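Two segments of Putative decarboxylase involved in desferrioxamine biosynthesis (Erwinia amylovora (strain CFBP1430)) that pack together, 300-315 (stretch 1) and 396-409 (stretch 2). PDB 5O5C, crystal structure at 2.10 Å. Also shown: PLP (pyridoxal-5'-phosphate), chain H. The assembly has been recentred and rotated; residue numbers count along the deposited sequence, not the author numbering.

Stretch 1 (300-315) AYGCGLLVSESHRPRL
Stretch 2 (396-409) GPMALGNAFDDILA

This is a close, glycine-mediated packing of an irregular, largely 3-10 segment against one side of an α-helix, apolar over much of its area and fixed by a single, very short side-chain hydrogen bond; it buries 579 Å², both sides summed.

Stretch 1 turns through 3-10 geometry at 302-307, with L305 N to G302 O at 3.0 Å and L306 N to C303 O at 2.9 Å as i to i-3 bonds. S308 leaves that pattern (phi/psi -93/122), and a second 3-10 turn follows at 312-315. Stretch 2 is helical through A409 with regular i to i-4 bonds, for instance F404 N to L400 O and D405 N to G401 O, both 2.9 Å. The register runs in reverse order along the sequence: G304 CA lies 6.6 Å from F404 CA, and S308 CA, further on, lies 4.4 Å from the earlier G401 CA.

Two glycines allow this approach. At G401 the backbones nearly touch, and G401 CA sits 3.1 Å from V307 O in a CA-H...O contact with an angle of 132° at H; an ideal CB on G401 would fall 2.0 Å from V307 O, a clash. At G304 the partner is an aromatic face: G304 CA stands 3.8 Å from the centroid of the F404 ring, 11° off its normal, a CH-pi contact. A CB there would lie 2.3 Å from F404 CZ. F404 reaches this position with chi1 t (-152°) and chi2 75°.

Apolar side chains extend the packing. L305 (m, t) points its CA-to-CB bond sideways, yet its CD2 comes 4.1 Å from F404 CE2, at the ring edge, and 3.8 Å from L408 CD1. V307 (m) points toward the helix and places CG2 4.0 Å from L400 CB. L408 (m, t) also meets H311, with CD1 3.4 Å from H311 CD2.

The polar anchor is S308 (t), whose OG donates to D405 OD1 at 2.4 Å. S308 OG in turn accepts from H311 N at 3.2 Å, so one hydroxyl ties the local turn to the helix. D405 (m, chi2 -17°) also has OD1 3.1 Å from H311 CD2, near the imidazole plane at its edge. H311 (m, chi2 -67°) is joined to the helix backbone by a water lying 3.0 Å from H311 NE2 and donating to D405 O at 2.8 Å.

At the periphery, E309 (p, t, chi3 47°) brings OE1 within 3.0 Å of M398 CE. E309 OE2 and D405 OD2, like charges, lie 4.5 Å apart.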

# COMPACT_ATOMS: atom_id res chain seq x y z
N ALA B 300 2.44 8.74 -13.80
CA ALA B 300 2.90 8.62 -12.45
C ALA B 300 3.89 9.73 -12.16
O ALA B 300 3.87 10.36 -11.09
CB ALA B 300 3.50 7.23 -12.22
N TYR B 301 4.73 9.99 -13.15
CA TYR B 301 5.73 11.03 -13.09
C TYR B 301 5.13 12.32 -13.64
O TYR B 301 5.23 13.38 -13.02
CB TYR B 301 6.94 10.56 -13.90
CG TYR B 301 8.12 11.49 -14.10
CD1 TYR B 301 8.38 12.59 -13.29
CD2 TYR B 301 9.03 11.21 -15.11
CE1 TYR B 301 9.49 13.39 -13.51
CE2 TYR B 301 10.12 12.01 -15.37
CZ TYR B 301 10.35 13.09 -14.58
OH TYR B 301 11.46 13.83 -14.88
N GLY B 302 4.49 12.21 -14.79
CA GLY B 302 3.99 13.40 -15.51
C GLY B 302 2.95 14.27 -14.83
O GLY B 302 2.83 15.46 -15.16
N CYS B 303 2.20 13.69 -13.91
CA CYS B 303 1.11 14.39 -13.21
C CYS B 303 1.53 15.73 -12.56
O CYS B 303 0.68 16.64 -12.38
CB CYS B 303 0.49 13.46 -12.11
SG CYS B 303 1.78 12.95 -10.98
N GLY B 304 2.82 15.92 -12.31
CA GLY B 304 3.31 17.22 -11.84
C GLY B 304 2.87 18.41 -12.70
O GLY B 304 2.70 19.49 -12.23
N LEU B 305 2.64 18.17 -13.99
CA LEU B 305 2.25 19.23 -14.91
C LEU B 305 0.81 19.69 -14.72
O LEU B 305 0.44 20.77 -15.23
CB LEU B 305 2.49 18.78 -16.35
CG LEU B 305 3.91 18.46 -16.77
CD1 LEU B 305 3.93 17.86 -18.16
CD2 LEU B 305 4.77 19.71 -16.68
N LEU B 306 0.00 18.92 -13.96
CA LEU B 306 -1.37 19.30 -13.63
C LEU B 306 -1.44 20.54 -12.77
O LEU B 306 -2.51 21.17 -12.69
CB LEU B 306 -2.12 18.17 -12.91
CG LEU B 306 -2.34 16.88 -13.67
CD1 LEU B 306 -3.01 15.89 -12.74
CD2 LEU B 306 -3.16 17.09 -14.93
N VAL B 307 -0.33 20.88 -12.12
CA VAL B 307 -0.22 22.12 -11.31
C VAL B 307 0.67 23.23 -11.90
O VAL B 307 0.88 24.23 -11.23
CB VAL B 307 0.22 21.84 -9.86
CG1 VAL B 307 -0.89 21.16 -9.09
CG2 VAL B 307 1.50 21.02 -9.76
N SER B 308 1.14 23.09 -13.14
CA SER B 308 2.02 24.10 -13.75
C SER B 308 1.19 25.12 -14.53
O SER B 308 0.39 24.75 -15.41
CB SER B 308 3.05 23.44 -14.65
OG SER B 308 3.93 24.38 -15.24
N GLU B 309 1.33 26.39 -14.13
CA GLU B 309 0.74 27.55 -14.80
C GLU B 309 0.86 27.52 -16.32
O GLU B 309 -0.12 27.79 -17.01
CB GLU B 309 1.39 28.87 -14.29
CG GLU B 309 2.93 28.97 -14.47
CD GLU B 309 3.48 30.39 -14.29
OE1 GLU B 309 3.11 31.07 -13.31
OE2 GLU B 309 4.30 30.82 -15.13
N SER B 310 2.05 27.16 -16.83
CA SER B 310 2.37 27.26 -18.26
C SER B 310 2.50 25.93 -18.98
O SER B 310 2.21 25.85 -20.17
CB SER B 310 3.64 28.08 -18.46
OG SER B 310 4.74 27.54 -17.75
N HIS B 311 2.97 24.89 -18.27
CA HIS B 311 3.30 23.63 -18.85
C HIS B 311 2.12 22.68 -18.94
O HIS B 311 2.18 21.71 -19.71
CB HIS B 311 4.49 22.98 -18.12
CG HIS B 311 5.75 23.78 -18.20
ND1 HIS B 311 6.44 23.97 -19.38
CD2 HIS B 311 6.46 24.42 -17.24
CE1 HIS B 311 7.51 24.71 -19.14
NE2 HIS B 311 7.54 25.00 -17.86
N ARG B 312 1.06 22.92 -18.18
CA ARG B 312 -0.18 22.09 -18.21
C ARG B 312 -0.61 21.67 -19.63
O ARG B 312 -1.02 20.49 -19.85
CB ARG B 312 -1.29 22.88 -17.51
CG ARG B 312 -2.58 22.19 -17.14
CD ARG B 312 -3.41 23.19 -16.32
NE ARG B 312 -2.77 23.49 -15.02
CZ ARG B 312 -2.88 24.63 -14.32
NH1 ARG B 312 -3.60 25.65 -14.76
NH2 ARG B 312 -2.24 24.75 -13.16
N PRO B 313 -0.54 22.62 -20.62
CA PRO B 313 -0.83 22.21 -22.01
C PRO B 313 -0.02 21.06 -22.54
O PRO B 313 -0.47 20.38 -23.45
CB PRO B 313 -0.60 23.49 -22.82
CG PRO B 313 -0.99 24.57 -21.87
CD PRO B 313 -0.50 24.09 -20.52
N ARG B 314 1.14 20.77 -21.94
CA ARG B 314 1.94 19.66 -22.41
C ARG B 314 1.32 18.27 -22.10
O ARG B 314 1.82 17.26 -22.60
CB ARG B 314 3.39 19.78 -21.92
CG ARG B 314 4.10 21.04 -22.43
CD ARG B 314 5.30 21.39 -21.60
NE ARG B 314 6.28 20.34 -21.64
CZ ARG B 314 7.25 20.13 -20.76
NH1 ARG B 314 7.43 20.87 -19.69
NH2 ARG B 314 8.07 19.13 -20.97
N LEU B 315 0.32 18.24 -21.22
CA LEU B 315 -0.49 17.04 -20.95
C LEU B 315 -1.83 16.98 -21.72
O LEU B 315 -2.58 16.01 -21.58
CB LEU B 315 -0.76 16.88 -19.45
CG LEU B 315 0.37 16.41 -18.51
CD1 LEU B 315 -0.19 16.21 -17.11
CD2 LEU B 315 1.09 15.17 -19.03
N GLY B 396 -0.08 26.92 -1.21
CA GLY B 396 -0.89 26.89 -2.48
C GLY B 396 -0.81 25.57 -3.31
O GLY B 396 0.13 24.79 -3.16
N PRO B 397 -1.81 25.29 -4.15
CA PRO B 397 -1.56 24.55 -5.38
C PRO B 397 -0.51 25.26 -6.28
O PRO B 397 0.29 24.59 -6.96
CB PRO B 397 -2.94 24.50 -6.07
CG PRO B 397 -3.83 25.32 -5.22
CD PRO B 397 -3.25 25.38 -3.87
N MET B 398 -0.50 26.61 -6.28
CA MET B 398 0.50 27.36 -7.07
C MET B 398 1.90 27.24 -6.46
O MET B 398 2.91 27.34 -7.17
CB MET B 398 0.12 28.84 -7.25
CG MET B 398 1.06 29.61 -8.20
SD MET B 398 2.00 28.70 -9.49
CE MET B 398 2.46 30.04 -10.57
N ALA B 399 1.99 27.01 -5.16
CA ALA B 399 3.28 26.68 -4.56
C ALA B 399 3.86 25.38 -5.17
O ALA B 399 5.03 25.30 -5.40
CB ALA B 399 3.16 26.58 -3.06
N LEU B 400 3.03 24.37 -5.45
CA LEU B 400 3.51 23.13 -6.09
C LEU B 400 3.99 23.30 -7.53
O LEU B 400 5.00 22.74 -7.96
CB LEU B 400 2.42 22.04 -5.99
CG LEU B 400 2.08 21.57 -4.56
CD1 LEU B 400 0.83 20.71 -4.52
CD2 LEU B 400 3.21 20.78 -4.01
N GLY B 401 3.23 24.10 -8.27
CA GLY B 401 3.52 24.43 -9.66
C GLY B 401 4.76 25.25 -9.81
O GLY B 401 5.46 25.08 -10.80
N ASN B 402 5.02 26.14 -8.85
CA ASN B 402 6.22 26.98 -8.82
C ASN B 402 7.45 26.13 -8.68
O ASN B 402 8.42 26.33 -9.40
CB ASN B 402 6.22 28.03 -7.69
CG ASN B 402 5.24 29.17 -7.92
OD1 ASN B 402 4.88 29.47 -9.06
ND2 ASN B 402 4.77 29.77 -6.83
N ALA B 403 7.40 25.20 -7.73
CA ALA B 403 8.44 24.20 -7.55
C ALA B 403 8.66 23.38 -8.80
O ALA B 403 9.78 23.27 -9.25
CB ALA B 403 8.09 23.28 -6.41
N PHE B 404 7.59 22.84 -9.36
CA PHE B 404 7.74 21.90 -10.47
C PHE B 404 8.32 22.63 -11.70
O PHE B 404 9.27 22.14 -12.33
CB PHE B 404 6.43 21.23 -10.85
CG PHE B 404 6.62 19.89 -11.44
CD1 PHE B 404 6.94 18.82 -10.62
CD2 PHE B 404 6.48 19.68 -12.80
CE1 PHE B 404 7.16 17.57 -11.13
CE2 PHE B 404 6.70 18.41 -13.33
CZ PHE B 404 7.02 17.36 -12.49
N ASP B 405 7.79 23.82 -11.98
CA ASP B 405 8.41 24.73 -12.96
C ASP B 405 9.86 25.02 -12.78
O ASP B 405 10.62 24.90 -13.75
CB ASP B 405 7.67 26.05 -13.02
CG ASP B 405 6.29 25.89 -13.59
OD1 ASP B 405 6.03 24.84 -14.22
OD2 ASP B 405 5.49 26.81 -13.38
N ASP B 406 10.27 25.41 -11.60
CA ASP B 406 11.71 25.54 -11.32
C ASP B 406 12.54 24.30 -11.62
O ASP B 406 13.62 24.43 -12.23
CB ASP B 406 11.97 26.07 -9.91
CG ASP B 406 11.53 27.48 -9.77
OD1 ASP B 406 11.08 28.03 -10.77
OD2 ASP B 406 11.58 28.07 -8.71
N ILE B 407 12.04 23.12 -11.28
CA ILE B 407 12.74 21.87 -11.64
C ILE B 407 12.77 21.65 -13.18
O ILE B 407 13.82 21.30 -13.72
CB ILE B 407 12.33 20.63 -10.78
CG1 ILE B 407 10.85 20.46 -10.63
CG2 ILE B 407 12.89 20.74 -9.34
CD1 ILE B 407 10.39 19.07 -10.23
N LEU B 408 11.67 21.90 -13.88
CA LEU B 408 11.71 21.92 -15.36
C LEU B 408 12.78 22.89 -15.95
O LEU B 408 13.52 22.53 -16.84
CB LEU B 408 10.34 22.22 -15.95
CG LEU B 408 9.30 21.17 -15.52
CD1 LEU B 408 7.91 21.61 -15.88
CD2 LEU B 408 9.58 19.83 -16.16
N ALA B 409 12.87 24.10 -15.44
CA ALA B 409 13.87 25.06 -15.96
C ALA B 409 15.29 24.61 -15.56
O ALA B 409 16.24 24.66 -16.38
CB ALA B 409 13.59 26.45 -15.47
N1 PLP H . 4.50 4.39 -13.89
C2 PLP H . 5.52 5.23 -14.15
C2A PLP H . 5.51 6.10 -15.37
C3 PLP H . 6.64 5.29 -13.20
O3 PLP H . 7.72 6.12 -13.40
C4 PLP H . 6.54 4.40 -12.01
C4A PLP H . 7.64 4.32 -11.02
C5 PLP H . 5.38 3.53 -11.85
C6 PLP H . 4.41 3.56 -12.84
C5A PLP H . 5.28 2.62 -10.65
O4P PLP H . 5.03 3.51 -9.56
P PLP H . 5.05 3.15 -7.98
O1P PLP H . 6.50 2.97 -7.66
O2P PLP H . 4.52 4.40 -7.32
O3P PLP H . 4.24 1.94 -7.71
O HOH W 1 9.92 25.87 -16.23